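Side-chain contacts in cycloalternan-forming enzyme (Listeria monocytogenes serovar 1/2a, PDB 5F7U), which belongs to glycoside hydrolase family 31, with a TIM-barrel domain accompanied along the chain by several beta-rich domains: residues Tyr416-Asn421 with Arg471-Glu476; Ile505-Asp508 with Ala514-Trp517; Val458-Asp463 with Tyr493-Ser498. The protein carries 1 engineered substitution. All blocks are in the same frame, centred on the assembly; numbering follows the deposited sequence.

Interaction 1. Residues Tyr416-Asn421 with Arg471-Glu476. With GLC (alpha-D-glucopyranose), chain C.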
loop_
_atom_site.group_PDB
_atom_site.type_symbol
_atom_site.label_atom_id
_atom_site.label_comp_id
_atom_site.label_asym_id
_atom_site.label_seq_id
_atom_site.Cartn_x
_atom_site.Cartn_y
_atom_site.Cartn_z
ATOM N N TYR A 416 36.384 -22.349 4.162
ATOM C CA TYR A 416 35.943 -23.051 5.385
ATOM C C TYR A 416 36.017 -24.567 5.160
ATOM O O TYR A 416 36.046 -25.028 4.009
ATOM C CB TYR A 416 34.490 -22.670 5.739
ATOM C CG TYR A 416 33.535 -22.865 4.574
ATOM C CD1 TYR A 416 32.913 -24.107 4.353
ATOM C CD2 TYR A 416 33.281 -21.824 3.665
ATOM C CE1 TYR A 416 32.054 -24.297 3.274
ATOM C CE2 TYR A 416 32.422 -22.008 2.583
ATOM C CZ TYR A 416 31.815 -23.240 2.394
ATOM O OH TYR A 416 30.970 -23.419 1.335
ATOM N N THR A 417 36.008 -25.334 6.247
ATOM C CA THR A 417 35.805 -26.772 6.147
ATOM C C THR A 417 34.299 -27.002 6.070
ATOM O O THR A 417 33.548 -26.570 6.960
ATOM C CB THR A 417 36.447 -27.507 7.333
ATOM O OG1 THR A 417 37.850 -27.233 7.332
ATOM C CG2 THR A 417 36.229 -29.032 7.241
ATOM N N ALA A 418 33.858 -27.657 4.994
ATOM C CA ALA A 418 32.433 -27.918 4.788
ATOM C C ALA A 418 31.868 -28.757 5.931
ATOM O O ALA A 418 32.580 -29.595 6.513
ATOM C CB ALA A 418 32.193 -28.602 3.456
ATOM N N LYS A 419 30.609 -28.507 6.263
ATOM C CA LYS A 419 29.942 -29.225 7.341
ATOM C C LYS A 419 28.846 -30.121 6.793
ATOM O O LYS A 419 28.077 -29.719 5.916
ATOM C CB LYS A 419 29.384 -28.260 8.385
ATOM C CG LYS A 419 30.437 -27.497 9.179
ATOM C CD LYS A 419 29.776 -26.548 10.173
ATOM C CE LYS A 419 30.785 -25.940 11.143
ATOM N NZ LYS A 419 31.529 -26.962 11.909
ATOM N N LYS A 420 28.806 -31.346 7.312
ATOM C CA LYS A 420 27.775 -32.318 6.967
ATOM C C LYS A 420 26.566 -32.170 7.897
ATOM O O LYS A 420 26.623 -31.452 8.905
ATOM C CB LYS A 420 28.347 -33.743 7.064
ATOM C CG LYS A 420 29.497 -34.062 6.111
ATOM C CD LYS A 420 29.010 -34.414 4.708
ATOM C CE LYS A 420 30.018 -35.296 3.973
ATOM N NZ LYS A 420 29.857 -35.116 2.500
ATOM N N ASN A 421 25.469 -32.840 7.542
ATOM C CA ASN A 421 24.283 -32.957 8.398
ATOM C C ASN A 421 23.629 -31.622 8.788
ATOM O O ASN A 421 23.031 -31.497 9.861
ATOM C CB ASN A 421 24.594 -33.843 9.623
ATOM C CG ASN A 421 25.286 -35.133 9.238
ATOM O OD1 ASN A 421 24.822 -35.855 8.361
ATOM N ND2 ASN A 421 26.417 -35.418 9.870
ATOM N N ARG A 471 26.506 -26.924 -0.427
ATOM C CA ARG A 471 25.146 -26.937 -0.937
ATOM C C ARG A 471 24.672 -28.392 -1.064
ATOM O O ARG A 471 23.552 -28.711 -0.660
ATOM C CB ARG A 471 25.109 -26.207 -2.279
ATOM C CG ARG A 471 23.760 -25.658 -2.708
ATOM C CD ARG A 471 23.895 -25.208 -4.167
ATOM N NE ARG A 471 23.644 -26.328 -5.080
ATOM C CZ ARG A 471 24.271 -26.567 -6.228
ATOM N NH1 ARG A 471 23.906 -27.624 -6.937
ATOM N NH2 ARG A 471 25.251 -25.783 -6.685
ATOM N N ASP A 472 25.538 -29.262 -1.593
ATOM C CA ASP A 472 25.248 -30.701 -1.721
ATOM C C ASP A 472 24.990 -31.355 -0.352
ATOM O O ASP A 472 23.999 -32.067 -0.183
ATOM C CB ASP A 472 26.356 -31.416 -2.520
ATOM C CG ASP A 472 26.406 -30.972 -3.979
ATOM O OD1 ASP A 472 25.337 -30.604 -4.538
ATOM O OD2 ASP A 472 27.506 -30.963 -4.575
ATOM N N ASN A 473 25.853 -31.063 0.622
ATOM C CA ASN A 473 25.663 -31.520 2.007
ATOM C C ASN A 473 24.307 -31.094 2.594
ATOM O O ASN A 473 23.563 -31.924 3.136
ATOM C CB ASN A 473 26.800 -31.014 2.910
ATOM C CG ASN A 473 28.148 -31.662 2.618
ATOM O OD1 ASN A 473 28.265 -32.611 1.844
ATOM N ND2 ASN A 473 29.189 -31.128 3.249
ATOM N N ASP A 474 23.990 -29.800 2.461
ATOM C CA ASP A 474 22.740 -29.254 2.967
ATOM C C ASP A 474 21.523 -29.893 2.313
ATOM O O ASP A 474 20.537 -30.177 2.993
ATOM C CB ASP A 474 22.697 -27.736 2.768
ATOM C CG ASP A 474 23.673 -26.989 3.670
ATOM O OD1 ASP A 474 24.347 -27.610 4.524
ATOM O OD2 ASP A 474 23.762 -25.752 3.534
ATOM N N GLU A 475 21.614 -30.138 1.004
ATOM C CA GLU A 475 20.526 -30.755 0.263
ATOM C C GLU A 475 20.234 -32.170 0.755
ATOM O O GLU A 475 19.072 -32.525 0.976
ATOM C CB GLU A 475 20.822 -30.783 -1.235
ATOM C CG GLU A 475 19.624 -31.293 -2.016
ATOM C CD GLU A 475 19.796 -31.258 -3.510
ATOM O OE1 GLU A 475 19.471 -32.276 -4.156
ATOM O OE2 GLU A 475 20.249 -30.231 -4.036
ATOM N N GLU A 476 21.286 -32.973 0.918
ATOM C CA GLU A 476 21.125 -34.337 1.410
ATOM C C GLU A 476 20.438 -34.364 2.779
ATOM O O GLU A 476 19.518 -35.153 2.993
ATOM C CB GLU A 476 22.475 -35.065 1.449
ATOM C CG GLU A 476 22.355 -36.559 1.731
ATOM C CD GLU A 476 23.659 -37.314 1.523
ATOM O OE1 GLU A 476 24.613 -36.733 0.940
ATOM O OE2 GLU A 476 23.732 -38.500 1.931
HETATM C C1 GLC C . 34.635 -23.221 -0.013
HETATM C C2 GLC C . 35.344 -24.162 0.974
HETATM C C3 GLC C . 35.532 -25.562 0.382
HETATM C C4 GLC C . 34.215 -26.125 -0.144
HETATM C C5 GLC C . 33.532 -25.139 -1.104
HETATM C C6 GLC C . 32.129 -25.601 -1.473
HETATM O O2 GLC C . 36.612 -23.621 1.351
HETATM O O3 GLC C . 36.048 -26.444 1.385
HETATM O O4 GLC C . 34.452 -27.361 -0.821
HETATM O O5 GLC C . 33.428 -23.835 -0.503
HETATM O O6 GLC C . 31.325 -25.667 -0.287
HETATM O O HOH W 1 25.273 -30.117 5.630
HETATM O O HOH W 2 31.614 -32.443 3.256
HETATM O O HOH W 3 24.903 -33.703 4.817
#
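A bend at chi2 (-81°) folds the K420 chain back across N473, while N473 holds its CG anti to its own carbonyl carbon (chi1 -69°), which turns the amide from the helix toward the loop. K420 CD then rests 3.6 Å from N473 CG, and the ammonium group reaches over the amide so that NZ lies 3.0 Å from N473 OD1. This hydrogen bond is made off the lone pairs, with the lysine nitrogen 38° above the carbonyl plane. At its other end the same amide gives a weak hydrogen bond from N473 ND2 to K419 O, 3.2 Å away, and ND2 also meets the methyl group of A418. Both ends of the N473 side chain are thus engaged by the loop. The two elements belong to the TIM-barrel domain of family 31: residues 416-421 lie in the long connection that follows barrel strand 396-399, whereas helix 469-481, which carries residues 471-476, lies within the excursion between barrel strands 452-457 and 534-536. Water fills in the polar contacts: one molecule donates to K419 O at 2.8 Å and also to D474 OD1, a second accepts from N473 ND2, and a third links N421 N to N473 O. Y416 opens this loop segment at a sugar pocket. One face of its ring carries the alpha-D-glucopyranose, whose C2 stands 3.8 Å above the ring plane, over its centre, and Y416 OH and the sugar O6 share a hydrogen bond of 2.8 Å. The backbone of Y416 binds O2 and O3, and E469 OE1 and Q470 N grip the sugar from the start of the helix.

Interaction 2. Residues Ile505-Asp508 with Ala514-Trp517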
loop_
_atom_site.group_PDB
_atom_site.type_symbol
_atom_site.label_atom_id
_atom_site.label_comp_id
_atom_site.label_asym_id
_atom_site.label_seq_id
_atom_site.Cartn_x
_atom_site.Cartn_y
_atom_site.Cartn_z
ATOM N N ILE A 505 14.966 -26.705 -4.247
ATOM C CA ILE A 505 14.084 -27.318 -3.274
ATOM C C ILE A 505 13.591 -26.249 -2.296
ATOM O O ILE A 505 14.385 -25.620 -1.586
ATOM C CB ILE A 505 14.799 -28.488 -2.544
ATOM C CG1 ILE A 505 15.269 -29.541 -3.563
ATOM C CG2 ILE A 505 13.882 -29.128 -1.513
ATOM C CD1 ILE A 505 16.200 -30.597 -2.987
ATOM N N LEU A 506 12.281 -26.030 -2.260
ATOM C CA LEU A 506 11.719 -25.086 -1.288
ATOM C C LEU A 506 11.809 -25.607 0.138
ATOM O O LEU A 506 11.593 -26.792 0.382
ATOM C CB LEU A 506 10.250 -24.798 -1.587
ATOM C CG LEU A 506 9.866 -23.972 -2.799
ATOM C CD1 LEU A 506 8.371 -23.689 -2.677
ATOM C CD2 LEU A 506 10.641 -22.649 -2.810
ATOM N N LEU A 507 12.155 -24.719 1.069
ATOM C CA LEU A 507 12.071 -25.039 2.490
ATOM C C LEU A 507 10.601 -25.018 2.889
ATOM O O LEU A 507 9.877 -24.078 2.567
ATOM C CB LEU A 507 12.889 -24.032 3.320
ATOM C CG LEU A 507 13.154 -24.278 4.816
ATOM C CD1 LEU A 507 11.974 -23.938 5.721
ATOM C CD2 LEU A 507 13.665 -25.701 5.070
ATOM N N ASP A 508 10.146 -26.063 3.573
ATOM C CA ASP A 508 8.768 -26.076 4.029
ATOM C C ASP A 508 8.597 -25.215 5.278
ATOM O O ASP A 508 8.836 -25.684 6.400
ATOM C CB ASP A 508 8.304 -27.516 4.278
ATOM C CG ASP A 508 6.853 -27.599 4.759
ATOM O OD1 ASP A 508 6.183 -26.542 4.952
ATOM O OD2 ASP A 508 6.373 -28.745 4.931
ATOM N N ALA A 514 12.045 -27.560 10.315
ATOM C CA ALA A 514 12.700 -27.109 9.075
ATOM C C ALA A 514 13.104 -25.641 9.160
ATOM O O ALA A 514 14.210 -25.263 8.751
ATOM C CB ALA A 514 11.787 -27.315 7.871
ATOM N N VAL A 515 12.180 -24.826 9.672
ATOM C CA VAL A 515 12.405 -23.386 9.855
ATOM C C VAL A 515 13.553 -23.156 10.827
ATOM O O VAL A 515 14.456 -22.361 10.546
ATOM C CB VAL A 515 11.119 -22.686 10.338
ATOM C CG1 VAL A 515 11.355 -21.190 10.608
ATOM C CG2 VAL A 515 10.026 -22.881 9.286
ATOM N N ASP A 516 13.517 -23.856 11.968
ATOM C CA ASP A 516 14.595 -23.755 12.953
ATOM C C ASP A 516 15.954 -24.086 12.342
ATOM O O ASP A 516 16.923 -23.365 12.585
ATOM C CB ASP A 516 14.312 -24.631 14.191
ATOM C CG ASP A 516 13.172 -24.070 15.066
ATOM O OD1 ASP A 516 12.847 -22.852 14.970
ATOM O OD2 ASP A 516 12.592 -24.850 15.850
ATOM N N TRP A 517 16.016 -25.142 11.528
ATOM C CA TRP A 517 17.250 -25.510 10.834
ATOM C C TRP A 517 17.687 -24.422 9.864
ATOM O O TRP A 517 18.799 -23.942 9.930
ATOM C CB TRP A 517 17.112 -26.834 10.090
ATOM C CG TRP A 517 18.271 -27.083 9.202
ATOM C CD1 TRP A 517 19.573 -27.294 9.593
ATOM C CD2 TRP A 517 18.266 -27.115 7.768
ATOM N NE1 TRP A 517 20.373 -27.449 8.486
ATOM C CE2 TRP A 517 19.601 -27.350 7.354
ATOM C CE3 TRP A 517 17.262 -26.967 6.787
ATOM C CZ2 TRP A 517 19.965 -27.455 5.998
ATOM C CZ3 TRP A 517 17.626 -27.062 5.428
ATOM C CH2 TRP A 517 18.964 -27.316 5.053
#
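The carboxylate of D508 is gripped at both oxygens, OD1 by T510 OG1 and OD2 by S550 N, a double hold that probably fixes its rotation, while the backbone carbonyl of the same residue faces A514 and V515. The carbonyl oxygen D508 O lies 3.7 Å from A514 CB, an ordinary van der Waals approach, and V515 CG2 comes up to the same oxygen from the next residue of the helix.

L507 makes all three apolar side-chain contacts. With its CG anti to the backbone N (chi1 -170°), the side chain reaches out to the helix and divides its two methyl groups among three partners. L507 CD2 sits 3.7 Å from A514 CB and also touches the carbonyl oxygen of A514. L507 CD1 lies alongside the backbone between A514 and V515, 4.1 Å from V515 N, and meets V515 CG2 as well. The third partner is W517, three residues beyond A514: L507 CD2 comes to the edge of the six-membered ring, near its plane, 4.2 Å from W517 CE3. The indole is held independently by a hydrogen bond from W517 NE1 to G422 O and by an edge-to-face (T-shaped) stack with Y477.

The chain here runs from a short strand through a short connection into helix 512-520, and L507 packs back on the helix that follows it. Strand 505-506 pairs antiparallel with strand 460-461, helix 469-481 lies against I505 and W517 through M478, and helix 555-577 adds Y562, bonded to L507 O, and S569, which touches V515.

Interaction 3. Residues Val458-Asp463 with Tyr493-Ser498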
loop_
_atom_site.group_PDB
_atom_site.type_symbol
_atom_site.label_atom_id
_atom_site.label_comp_id
_atom_site.label_asym_id
_atom_site.label_seq_id
_atom_site.Cartn_x
_atom_site.Cartn_y
_atom_site.Cartn_z
ATOM N N VAL A 458 16.437 -15.971 -0.347
ATOM C CA VAL A 458 15.372 -16.719 -1.042
ATOM C C VAL A 458 14.915 -17.899 -0.161
ATOM O O VAL A 458 15.657 -18.315 0.740
ATOM C CB VAL A 458 15.798 -17.229 -2.443
ATOM C CG1 VAL A 458 15.852 -16.080 -3.432
ATOM C CG2 VAL A 458 17.145 -17.941 -2.397
ATOM N N PRO A 459 13.715 -18.452 -0.433
ATOM C CA PRO A 459 13.177 -19.546 0.398
ATOM C C PRO A 459 13.539 -20.938 -0.140
ATOM O O PRO A 459 12.992 -21.942 0.311
ATOM C CB PRO A 459 11.661 -19.318 0.289
ATOM C CG PRO A 459 11.481 -18.767 -1.109
ATOM C CD PRO A 459 12.686 -17.890 -1.345
ATOM N N VAL A 460 14.435 -20.971 -1.116
ATOM C CA VAL A 460 14.724 -22.171 -1.891
ATOM C C VAL A 460 16.185 -22.522 -1.682
ATOM O O VAL A 460 17.009 -21.635 -1.568
ATOM C CB VAL A 460 14.376 -21.937 -3.394
ATOM C CG1 VAL A 460 15.211 -20.807 -4.008
ATOM C CG2 VAL A 460 14.475 -23.220 -4.211
ATOM N N LEU A 461 16.484 -23.819 -1.592
ATOM C CA LEU A 461 17.854 -24.295 -1.680
ATOM C C LEU A 461 18.157 -24.522 -3.157
ATOM O O LEU A 461 17.510 -25.350 -3.813
ATOM C CB LEU A 461 18.047 -25.579 -0.876
ATOM C CG LEU A 461 19.472 -26.145 -0.869
ATOM C CD1 LEU A 461 19.864 -26.512 0.555
ATOM C CD2 LEU A 461 19.604 -27.339 -1.797
ATOM N N LYS A 462 19.130 -23.766 -3.663
ATOM C CA LYS A 462 19.462 -23.759 -5.078
ATOM C C LYS A 462 20.012 -25.113 -5.490
ATOM O O LYS A 462 20.840 -25.683 -4.787
ATOM C CB LYS A 462 20.465 -22.643 -5.373
ATOM C CG LYS A 462 21.057 -22.708 -6.771
ATOM C CD LYS A 462 22.392 -22.000 -6.826
ATOM C CE LYS A 462 23.154 -22.427 -8.064
ATOM N NZ LYS A 462 24.295 -21.502 -8.278
ATOM N N ASP A 463 19.530 -25.640 -6.617
ATOM C CA ASP A 463 20.120 -26.851 -7.186
ATOM C C ASP A 463 20.088 -26.774 -8.705
ATOM O O ASP A 463 19.080 -27.106 -9.329
ATOM C CB ASP A 463 19.424 -28.124 -6.678
ATOM C CG ASP A 463 20.091 -29.411 -7.171
ATOM O OD1 ASP A 463 21.083 -29.352 -7.934
ATOM O OD2 ASP A 463 19.612 -30.503 -6.802
ATOM N N TYR A 493 9.825 -31.759 -3.147
ATOM C CA TYR A 493 9.257 -30.847 -4.131
ATOM C C TYR A 493 10.346 -29.929 -4.656
ATOM O O TYR A 493 11.066 -29.297 -3.867
ATOM C CB TYR A 493 8.114 -30.011 -3.545
ATOM C CG TYR A 493 7.753 -28.846 -4.431
ATOM C CD1 TYR A 493 7.013 -29.048 -5.605
ATOM C CD2 TYR A 493 8.174 -27.551 -4.125
ATOM C CE1 TYR A 493 6.703 -27.986 -6.448
ATOM C CE2 TYR A 493 7.865 -26.479 -4.965
ATOM C CZ TYR A 493 7.131 -26.707 -6.115
ATOM O OH TYR A 493 6.812 -25.658 -6.944
ATOM N N ARG A 494 10.459 -29.853 -5.979
ATOM C CA ARG A 494 11.347 -28.874 -6.623
ATOM C C ARG A 494 10.560 -27.875 -7.461
ATOM O O ARG A 494 9.557 -28.235 -8.061
ATOM C CB ARG A 494 12.386 -29.569 -7.503
ATOM C CG ARG A 494 13.283 -30.533 -6.735
ATOM C CD ARG A 494 14.108 -31.408 -7.665
ATOM N NE ARG A 494 14.966 -32.292 -6.882
ATOM C CZ ARG A 494 16.209 -31.999 -6.501
ATOM N NH1 ARG A 494 16.771 -30.850 -6.843
ATOM N NH2 ARG A 494 16.895 -32.869 -5.764
ATOM N N VAL A 495 11.029 -26.627 -7.484
ATOM C CA VAL A 495 10.471 -25.568 -8.338
ATOM C C VAL A 495 10.515 -26.033 -9.812
ATOM O O VAL A 495 11.548 -26.555 -10.261
ATOM C CB VAL A 495 11.274 -24.256 -8.161
ATOM C CG1 VAL A 495 10.808 -23.178 -9.122
ATOM C CG2 VAL A 495 11.153 -23.748 -6.729
ATOM N N PRO A 496 9.405 -25.859 -10.570
ATOM C CA PRO A 496 9.386 -26.301 -11.980
ATOM C C PRO A 496 10.579 -25.751 -12.768
ATOM O O PRO A 496 10.976 -24.599 -12.557
ATOM C CB PRO A 496 8.079 -25.696 -12.511
ATOM C CG PRO A 496 7.195 -25.664 -11.305
ATOM C CD PRO A 496 8.113 -25.255 -10.182
ATOM N N ALA A 497 11.137 -26.591 -13.646
ATOM C CA ALA A 497 12.444 -26.352 -14.280
ATOM C C ALA A 497 12.589 -24.997 -15.003
ATOM O O ALA A 497 13.671 -24.404 -14.997
ATOM C CB ALA A 497 12.806 -27.522 -15.192
ATOM N N SER A 498 11.487 -24.485 -15.556
ATOM C CA SER A 498 11.492 -23.243 -16.328
ATOM C C SER A 498 11.458 -21.953 -15.492
ATOM O O SER A 498 11.653 -20.866 -16.026
ATOM C CB SER A 498 10.319 -23.265 -17.316
ATOM O OG SER A 498 9.079 -23.142 -16.621
#
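The carboxylate of D463 and the guanidinium of R494, with planes 63° apart, meet through one N-H···O bond and not as a flat, two-bond pair. R494 NH1 lies 2.9 Å from D463 OD2 and approaches it from above the carboxylate plane, 38° out of it. R494 NH2 stays 3.7 Å from D463 OD2. The arginine reaches this point with its chain, extended from CG to NE, leaving the loop and reaching across to D463. D463, its CG anti to the backbone N (chi1 -175°), sets CB as well at the guanidinium edge, in its plane and 3.8 Å from R494 NH1.

R494 serves further partners: NH1 also bonds N503 O, and NH2 forms a salt bridge with E475 OE1.

Deeper in, V460 and V495 point their side chains at each other, and V460 CG2 meets V495 CG2 at 4.2 Å as a plain methyl contact.

Both valines also rest on L506 of strand 505-506, which pairs antiparallel with strand 460-461. These two strands, the loop of 493-498 and helix 469-481, which packs against L461, all belong to the excursion between barrel strands 452-457 and 534-536; helix 555-577, which comes after strand 534-536, packs on P459 from outside it through Y562 and Y566.

How the interactions relate
Interaction 2 is buried and made of van der Waals contacts, chiefly apolar, whereas interactions 1 and 3 are partly buried and carry polar or charged pairs. Interaction 1 lies furthest out, on a sugar-binding loop, and relies on an amide, a lysine and water; interaction 3 joins one salt bridge to a valine contact. Interactions 2 and 3 share the small sheet of strands 460-461 and 505-506, probably tied by hydrogen bonds between I505 O and L461 N and between L507 N and P459 O. Helix 469-481 brings interaction 1 to both: E475 bonds R494 through OE1 and packs on I505, and D474 O touches the W517 ring. All three belong to the TIM-barrel domain.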